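Local coordinates for ATP-dependent Clp protease adapter protein ClpS 2 (Agrobacterium tumefaciens, PDB 4YJM), which probably tunes which substrates the ClpAP protease degrades, as an N-end rule adaptor that binds the N-terminal domain of the chaperone ClpA, at residues 58-61 with 66-69; 41-46 with 95-100; 24-29 with 75-80. One frame throughout, in Å; residues are numbered along the deposited sequence.

Contact 1 of 3, residues 58-61 with 66-69; sequences MMTA and SAVV
T60 and A61, near the end of helix 51-64, pack against A67 on the strand that begins directly afterwards. The tight part of the contact centres on the A67 methyl. It points toward the helix and meets T60 CG2 at 3.7 Å. The same A67 CB lies 3.8 Å from T60 CB and 3.8 Å from A61 N, so it touches both a side chain and the helix backbone. A61 CB adds a looser touch on A67 CB, at 4.1 Å. A61 and A67 are both buried, and their small methyls let helix and strand come close. T60 is turned so that its methyl, not its hydroxyl, meets A67. CG2 is anti to the backbone N, while OG1 sits beside that N (chi1 -64°) and hydrogen-bonds to R56 O one turn earlier. The polar end of T60 is thus satisfied within its own helix.

The backbones are nearest at A61 and S66, whose CA atoms are 4.0 Å apart. No hydrogen bond crosses here: A61 O and S66 N stand 3.6 Å apart. The S66 side chain points away from the helix and lies against M27 and L29 of the neighbouring strand.

The outer side is looser. T60 lies at the margin of the contact and stays partly exposed, in contrast to the buried A61 and A67. A67 and V69 are fixed in the sheet by backbone hydrogen bonds to L28 and V26. M58, further back on the helix, packs on helix 36-47.

This is a helix-to-strand connection with a very short turn. It lays the end of helix 51-64 on an edge strand of the antiparallel sheet in the alpha/beta fold of ClpS.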
loop_
_atom_site.group_PDB
_atom_site.type_symbol
_atom_site.label_atom_id
_atom_site.label_comp_id
_atom_site.label_asym_id
_atom_site.label_seq_id
_atom_site.Cartn_x
_atom_site.Cartn_y
_atom_site.Cartn_z
ATOM N N MET A 58 -7.003 5.687 -0.911
ATOM C CA MET A 58 -7.628 5.742 0.413
ATOM C C MET A 58 -9.156 5.675 0.447
ATOM O O MET A 58 -9.728 4.891 1.220
ATOM C CB MET A 58 -7.159 6.990 1.074
ATOM C CG MET A 58 -5.660 6.910 1.382
ATOM S SD MET A 58 -5.131 8.275 2.468
ATOM C CE MET A 58 -4.774 9.543 1.276
ATOM N N MET A 59 -9.825 6.529 -0.313
ATOM C CA MET A 59 -11.274 6.453 -0.404
ATOM C C MET A 59 -11.704 5.035 -0.723
ATOM O O MET A 59 -12.684 4.545 -0.176
ATOM C CB MET A 59 -11.815 7.404 -1.470
ATOM C CG MET A 59 -11.853 8.858 -1.056
ATOM S SD MET A 59 -12.605 9.884 -2.330
ATOM C CE MET A 59 -14.283 9.255 -2.346
ATOM N N THR A 60 -10.964 4.362 -1.597
ATOM C CA THR A 60 -11.317 2.998 -1.971
ATOM C C THR A 60 -11.157 2.074 -0.764
ATOM O O THR A 60 -12.018 1.219 -0.509
ATOM C CB THR A 60 -10.454 2.475 -3.149
ATOM O OG1 THR A 60 -10.720 3.260 -4.317
ATOM C CG2 THR A 60 -10.766 1.023 -3.466
ATOM N N ALA A 61 -10.055 2.246 -0.042
ATOM C CA ALA A 61 -9.758 1.395 1.094
ATOM C C ALA A 61 -10.830 1.619 2.175
ATOM O O ALA A 61 -11.325 0.664 2.778
ATOM C CB ALA A 61 -8.349 1.685 1.630
ATOM N N SER A 66 -9.867 -2.435 1.696
ATOM C CA SER A 66 -8.527 -2.396 1.105
ATOM C C SER A 66 -8.545 -1.795 -0.303
ATOM O O SER A 66 -9.609 -1.697 -0.892
ATOM C CB SER A 66 -7.954 -3.800 1.029
ATOM O OG SER A 66 -8.804 -4.608 0.231
ATOM N N ALA A 67 -7.369 -1.453 -0.843
ATOM C CA ALA A 67 -7.235 -0.896 -2.200
ATOM C C ALA A 67 -5.914 -1.309 -2.836
ATOM O O ALA A 67 -4.896 -1.347 -2.149
ATOM C CB ALA A 67 -7.314 0.614 -2.166
ATOM N N VAL A 68 -5.938 -1.639 -4.139
ATOM C CA VAL A 68 -4.715 -2.017 -4.843
ATOM C C VAL A 68 -3.872 -0.800 -5.105
ATOM O O VAL A 68 -4.367 0.197 -5.627
ATOM C CB VAL A 68 -5.012 -2.717 -6.199
ATOM C CG1 VAL A 68 -3.696 -3.134 -6.890
ATOM C CG2 VAL A 68 -5.888 -3.953 -5.973
ATOM N N VAL A 69 -2.588 -0.916 -4.806
ATOM C CA VAL A 69 -1.608 0.161 -5.019
ATOM C C VAL A 69 -0.825 -0.043 -6.308
ATOM O O VAL A 69 -0.731 0.852 -7.144
ATOM C CB VAL A 69 -0.636 0.243 -3.828
ATOM C CG1 VAL A 69 0.394 1.371 -4.018
ATOM C CG2 VAL A 69 -1.427 0.508 -2.584
#

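Contact 2 of 3, residues 41-46 with 95-100; sequences VVLKAV and LMFTTE
L43 and V42 of helix 36-47 both reach the ring of F97 of strand 97-101. L43 CD2 comes in at the ring edge, near its plane, and is 3.7 Å from F97 CE1. It is almost as near to F97 CZ, so the methyl sits beside the CE1–CZ edge of the ring. V42 CG1 approaches obliquely, 4.1 Å from both F97 CE2 and F97 CZ. Both methyls come close to CZ, the far end of the ring, from different directions. A second, lighter touch joins V42 CG2 to L95 CD2 at 4.2 Å. V42 therefore uses both branches. All four residues are buried, and no hydrogen bond crosses the contact.

The backbones stay well apart. The nearest CA atoms, V42 and L95, are 9.9 Å from each other, so side chains alone fill the gap. L43 CG lies beside the backbone N (chi1 -66°), and the branch ending in CD2 carries the residue nearer to F97 than its CB direction would. V42 has CG1 anti to the backbone N (chi1 169°), and this methyl goes to the ring.

The ring is held from its own segment too. L95 CD2 lies in the ring plane at the edge, 3.8 Å from F97 CE2. The F97 backbone N is hydrogen-bonded to T85 OG1 of helix 74-91, which ties F97 to that helix. On the helix side, the bond from V46 N to V42 O holds the turn at V42, and L43 is backbone-bonded to M49.

Further out, A84 of helix 74-91 touches both V42 and F97. L28 of strand 23-29 lies against L95 and F97, and L95 also packs on F38 and V39. The contact thus lies where helices 36-47 and 74-91 meet the sheet.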
loop_
_atom_site.group_PDB
_atom_site.type_symbol
_atom_site.label_atom_id
_atom_site.label_comp_id
_atom_site.label_asym_id
_atom_site.label_seq_id
_atom_site.Cartn_x
_atom_site.Cartn_y
_atom_site.Cartn_z
ATOM N N VAL A 41 2.147 10.682 2.178
ATOM C CA VAL A 41 3.586 10.818 1.989
ATOM C C VAL A 41 4.237 9.431 1.945
ATOM O O VAL A 41 5.218 9.255 1.237
ATOM C CB VAL A 41 4.221 11.710 3.077
ATOM C CG1 VAL A 41 3.611 13.091 3.008
ATOM C CG2 VAL A 41 3.980 11.153 4.472
ATOM N N VAL A 42 3.660 8.433 2.609
ATOM C CA VAL A 42 4.156 7.058 2.446
ATOM C C VAL A 42 3.958 6.561 1.008
ATOM O O VAL A 42 4.881 6.023 0.390
ATOM C CB VAL A 42 3.486 6.088 3.416
ATOM C CG1 VAL A 42 3.809 4.627 3.065
ATOM C CG2 VAL A 42 3.958 6.394 4.835
ATOM N N LEU A 43 2.769 6.775 0.463
ATOM C CA LEU A 43 2.476 6.380 -0.914
ATOM C C LEU A 43 3.390 7.083 -1.912
ATOM O O LEU A 43 3.797 6.508 -2.926
ATOM C CB LEU A 43 1.016 6.696 -1.275
ATOM C CG LEU A 43 -0.041 5.880 -0.512
ATOM C CD1 LEU A 43 -1.427 6.324 -0.870
ATOM C CD2 LEU A 43 0.088 4.387 -0.818
ATOM N N LYS A 44 3.676 8.362 -1.661
ATOM C CA LYS A 44 4.565 9.097 -2.532
ATOM C C LYS A 44 5.997 8.511 -2.451
ATOM O O LYS A 44 6.666 8.310 -3.482
ATOM C CB LYS A 44 4.562 10.595 -2.173
ATOM C CG LYS A 44 5.460 11.470 -3.056
ATOM C CD LYS A 44 5.028 11.428 -4.523
ATOM C CE LYS A 44 5.714 12.509 -5.343
ATOM N NZ LYS A 44 5.119 12.639 -6.703
ATOM N N ALA A 45 6.483 8.284 -1.238
ATOM C CA ALA A 45 7.894 7.903 -1.049
ATOM C C ALA A 45 8.182 6.494 -1.589
ATOM O O ALA A 45 9.199 6.271 -2.214
ATOM C CB ALA A 45 8.277 7.966 0.416
ATOM N N VAL A 46 7.289 5.563 -1.296
ATOM C CA VAL A 46 7.497 4.129 -1.571
ATOM C C VAL A 46 7.006 3.766 -2.974
ATOM O O VAL A 46 7.650 2.977 -3.654
ATOM C CB VAL A 46 6.817 3.265 -0.517
ATOM C CG1 VAL A 46 6.987 1.745 -0.827
ATOM C CG2 VAL A 46 7.406 3.583 0.900
ATOM N N LEU A 95 -0.964 1.443 10.308
ATOM C CA LEU A 95 -0.861 1.372 8.845
ATOM C C LEU A 95 -0.292 0.047 8.345
ATOM O O LEU A 95 0.793 -0.379 8.743
ATOM C CB LEU A 95 0.025 2.521 8.323
ATOM C CG LEU A 95 0.209 2.594 6.809
ATOM C CD1 LEU A 95 -1.127 2.887 6.123
ATOM C CD2 LEU A 95 1.205 3.671 6.523
ATOM N N MET A 96 -1.026 -0.590 7.450
ATOM C CA MET A 96 -0.668 -1.906 6.925
ATOM C C MET A 96 -0.830 -2.044 5.420
ATOM O O MET A 96 -1.901 -1.737 4.863
ATOM C CB MET A 96 -1.545 -2.974 7.616
ATOM C CG MET A 96 -1.270 -4.413 7.151
ATOM S SD MET A 96 0.376 -4.992 7.598
ATOM C CE MET A 96 0.312 -4.749 9.350
ATOM N N PHE A 97 0.252 -2.478 4.762
ATOM C CA PHE A 97 0.232 -2.892 3.365
ATOM C C PHE A 97 0.459 -4.400 3.300
ATOM O O PHE A 97 1.285 -4.919 4.045
ATOM C CB PHE A 97 1.285 -2.194 2.554
ATOM C CG PHE A 97 1.071 -0.717 2.413
ATOM C CD1 PHE A 97 0.677 -0.192 1.206
ATOM C CD2 PHE A 97 1.306 0.151 3.487
ATOM C CE1 PHE A 97 0.498 1.181 1.063
ATOM C CE2 PHE A 97 1.144 1.513 3.344
ATOM C CZ PHE A 97 0.741 2.024 2.151
ATOM N N THR A 98 -0.285 -5.091 2.432
ATOM C CA THR A 98 -0.175 -6.553 2.317
ATOM C C THR A 98 0.070 -6.925 0.856
ATOM O O THR A 98 -0.052 -6.082 -0.023
ATOM C CB THR A 98 -1.455 -7.268 2.817
ATOM O OG1 THR A 98 -2.540 -6.922 1.946
ATOM C CG2 THR A 98 -1.838 -6.817 4.191
ATOM N N THR A 99 0.403 -8.182 0.575
ATOM C CA THR A 99 0.415 -8.652 -0.806
ATOM C C THR A 99 -0.575 -9.786 -0.992
ATOM O O THR A 99 -0.903 -10.514 -0.065
ATOM C CB THR A 99 1.798 -9.160 -1.247
ATOM O OG1 THR A 99 2.111 -10.374 -0.557
ATOM C CG2 THR A 99 2.892 -8.127 -0.967
ATOM N N GLU A 100 -1.049 -9.937 -2.216
ATOM C CA GLU A 100 -1.844 -11.086 -2.556
ATOM C C GLU A 100 -1.652 -11.396 -4.014
ATOM O O GLU A 100 -1.454 -10.519 -4.846
ATOM C CB GLU A 100 -3.334 -10.892 -2.215
ATOM C CG GLU A 100 -4.079 -9.937 -3.026
ATOM C CD GLU A 100 -5.538 -9.792 -2.546
ATOM O OE1 GLU A 100 -5.761 -9.486 -1.350
ATOM O OE2 GLU A 100 -6.444 -10.000 -3.383
#

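Contact 3 of 3, residues 24-29 with 75-80; sequences YKVMLL and DIAETK
A77 has the most surface buried here, followed by V26 and then Y24. The A77 methyl points from helix 74-91 toward strand 23-29 and fits against both strand residues. V26 CG2 is 3.7 Å from A77 CB and equally close to A77 CA, so it rests on the helix backbone as well as on the methyl. CG2 lies beside the V26 backbone N, because the other branch, CG1, is anti to that N (chi1 178°). Two residues along the strand, Y24 meets A77 through CB alone, at 3.8 Å. Its ring leads away from A77; the Y24 side chain also touches P101 of strand 97-101.

The small side chain of A77 allows a close approach: the CA atoms of V26 and A77 are 5.8 Å apart. The contact is wholly apolar, and no hydrogen bond crosses it. The helix is tied within itself behind A77. D75 O accepts from both T79 N and T79 OG1, which reach it from opposite faces of its carbonyl plane. The hydroxyl bond is 3.0 Å long from T79 OG1 to D75 O, and its donor is tilted 30° from that plane.

K80, one turn on from A77, packs on F47 and sends NZ to V46 O of helix 36-47. V26 also touches F47 and V70. It is bonded through its backbone to strand 66-73, while K25 pairs with E100 on the other side. The first turns of helix 74-91 thus lie over the central strand of the sheet, beside the end of helix 36-47.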
loop_
_atom_site.group_PDB
_atom_site.type_symbol
_atom_site.label_atom_id
_atom_site.label_comp_id
_atom_site.label_asym_id
_atom_site.label_seq_id
_atom_site.Cartn_x
_atom_site.Cartn_y
_atom_site.Cartn_z
ATOM N N TYR A 24 1.904 -10.064 -8.064
ATOM C CA TYR A 24 1.285 -9.873 -6.755
ATOM C C TYR A 24 0.786 -8.442 -6.602
ATOM O O TYR A 24 1.483 -7.474 -6.920
ATOM C CB TYR A 24 2.271 -10.213 -5.623
ATOM C CG TYR A 24 2.331 -11.684 -5.336
ATOM C CD1 TYR A 24 2.813 -12.577 -6.280
ATOM C CD2 TYR A 24 1.869 -12.201 -4.129
ATOM C CE1 TYR A 24 2.823 -13.951 -6.048
ATOM C CE2 TYR A 24 1.898 -13.579 -3.874
ATOM C CZ TYR A 24 2.397 -14.446 -4.848
ATOM O OH TYR A 24 2.439 -15.819 -4.633
ATOM N N LYS A 25 -0.445 -8.323 -6.144
ATOM C CA LYS A 25 -1.009 -7.019 -5.801
ATOM C C LYS A 25 -0.406 -6.550 -4.490
ATOM O O LYS A 25 -0.265 -7.339 -3.558
ATOM C CB LYS A 25 -2.525 -7.116 -5.655
ATOM C CG LYS A 25 -3.241 -7.616 -6.881
ATOM C CD LYS A 25 -4.756 -7.670 -6.701
ATOM C CE LYS A 25 -5.142 -8.763 -5.775
ATOM N NZ LYS A 25 -6.605 -9.062 -5.807
ATOM N N VAL A 26 -0.043 -5.285 -4.415
ATOM C CA VAL A 26 0.189 -4.652 -3.120
ATOM C C VAL A 26 -1.092 -3.913 -2.726
ATOM O O VAL A 26 -1.568 -3.071 -3.488
ATOM C CB VAL A 26 1.391 -3.669 -3.177
ATOM C CG1 VAL A 26 1.590 -2.995 -1.827
ATOM C CG2 VAL A 26 2.640 -4.405 -3.619
ATOM N N MET A 27 -1.620 -4.234 -1.554
ATOM C CA MET A 27 -2.888 -3.705 -1.041
ATOM C C MET A 27 -2.608 -2.770 0.110
ATOM O O MET A 27 -1.875 -3.119 1.002
ATOM C CB MET A 27 -3.825 -4.825 -0.512
ATOM C CG MET A 27 -4.055 -6.012 -1.458
ATOM S SD MET A 27 -4.829 -5.451 -2.950
ATOM C CE MET A 27 -6.523 -5.150 -2.377
ATOM N N LEU A 28 -3.222 -1.602 0.094
ATOM C CA LEU A 28 -3.377 -0.767 1.286
ATOM C C LEU A 28 -4.642 -1.147 2.057
ATOM O O LEU A 28 -5.745 -1.205 1.473
ATOM C CB LEU A 28 -3.444 0.708 0.869
ATOM C CG LEU A 28 -3.897 1.658 1.985
ATOM C CD1 LEU A 28 -2.790 1.802 3.038
ATOM C CD2 LEU A 28 -4.309 3.000 1.415
ATOM N N LEU A 29 -4.523 -1.341 3.377
ATOM C CA LEU A 29 -5.677 -1.644 4.231
ATOM C C LEU A 29 -6.209 -0.404 4.931
ATOM O O LEU A 29 -5.447 0.473 5.311
ATOM C CB LEU A 29 -5.340 -2.689 5.309
ATOM C CG LEU A 29 -4.712 -4.009 4.859
ATOM C CD1 LEU A 29 -4.667 -4.963 6.067
ATOM C CD2 LEU A 29 -5.498 -4.644 3.721
ATOM N N ASP A 75 8.767 -10.644 -5.313
ATOM C CA ASP A 75 9.822 -10.098 -4.446
ATOM C C ASP A 75 9.680 -8.604 -4.236
ATOM O O ASP A 75 9.868 -8.113 -3.129
ATOM C CB ASP A 75 11.231 -10.396 -5.011
ATOM C CG ASP A 75 11.525 -11.883 -5.117
ATOM O OD1 ASP A 75 10.945 -12.676 -4.349
ATOM O OD2 ASP A 75 12.354 -12.261 -5.971
ATOM N N ILE A 76 9.349 -7.879 -5.304
ATOM C CA ILE A 76 9.245 -6.441 -5.225
ATOM C C ILE A 76 7.987 -6.049 -4.454
ATOM O O ILE A 76 8.041 -5.169 -3.590
ATOM C CB ILE A 76 9.231 -5.799 -6.614
ATOM C CG1 ILE A 76 10.486 -6.241 -7.380
ATOM C CG2 ILE A 76 9.118 -4.264 -6.481
ATOM C CD1 ILE A 76 10.491 -5.813 -8.826
ATOM N N ALA A 77 6.881 -6.747 -4.708
ATOM C CA ALA A 77 5.646 -6.515 -3.936
ATOM C C ALA A 77 5.873 -6.668 -2.443
ATOM O O ALA A 77 5.449 -5.815 -1.631
ATOM C CB ALA A 77 4.547 -7.467 -4.394
ATOM N N GLU A 78 6.571 -7.744 -2.064
ATOM C CA GLU A 78 6.845 -8.021 -0.652
ATOM C C GLU A 78 7.728 -6.936 -0.065
ATOM O O GLU A 78 7.498 -6.478 1.046
ATOM C CB GLU A 78 7.498 -9.390 -0.475
ATOM C CG GLU A 78 6.571 -10.552 -0.805
ATOM C CD GLU A 78 7.264 -11.889 -1.010
ATOM O OE1 GLU A 78 8.496 -11.963 -0.962
ATOM O OE2 GLU A 78 6.549 -12.902 -1.223
ATOM N N THR A 79 8.760 -6.542 -0.797
ATOM C CA THR A 79 9.700 -5.528 -0.306
ATOM C C THR A 79 9.029 -4.197 -0.072
ATOM O O THR A 79 9.193 -3.582 0.981
ATOM C CB THR A 79 10.871 -5.334 -1.298
ATOM O OG1 THR A 79 11.644 -6.516 -1.284
ATOM C CG2 THR A 79 11.799 -4.219 -0.852
ATOM N N LYS A 80 8.265 -3.737 -1.051
ATOM C CA LYS A 80 7.528 -2.483 -0.892
ATOM C C LYS A 80 6.421 -2.514 0.150
ATOM O O LYS A 80 6.260 -1.533 0.847
ATOM C CB LYS A 80 6.930 -2.056 -2.208
ATOM C CG LYS A 80 8.020 -1.561 -3.191
ATOM C CD LYS A 80 7.426 -1.071 -4.500
ATOM C CE LYS A 80 8.490 -0.522 -5.445
ATOM N NZ LYS A 80 9.333 0.525 -4.796
#

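How the contacts relate
All three contacts join a helix to one antiparallel sheet with the strand order 66-73, 23-29, 97-101. Contact 3 uses the central strand; contacts 1 and 2 use the outer ones. Their centres lie 8 Å (contacts 2 and 3), 10 Å (1 and 2) and 13 Å (1 and 3) apart. Along the chain, contact 1 is nested inside the loops closed by the other two, which themselves cross. Side chains connect them: V69 CG2 packs on F97 CE1 at 4.2 Å, and E100 OE2 forms a salt bridge with K25 NZ. A67, V26 and F97 all face the helices, so the sheet and its helices form one compact domain.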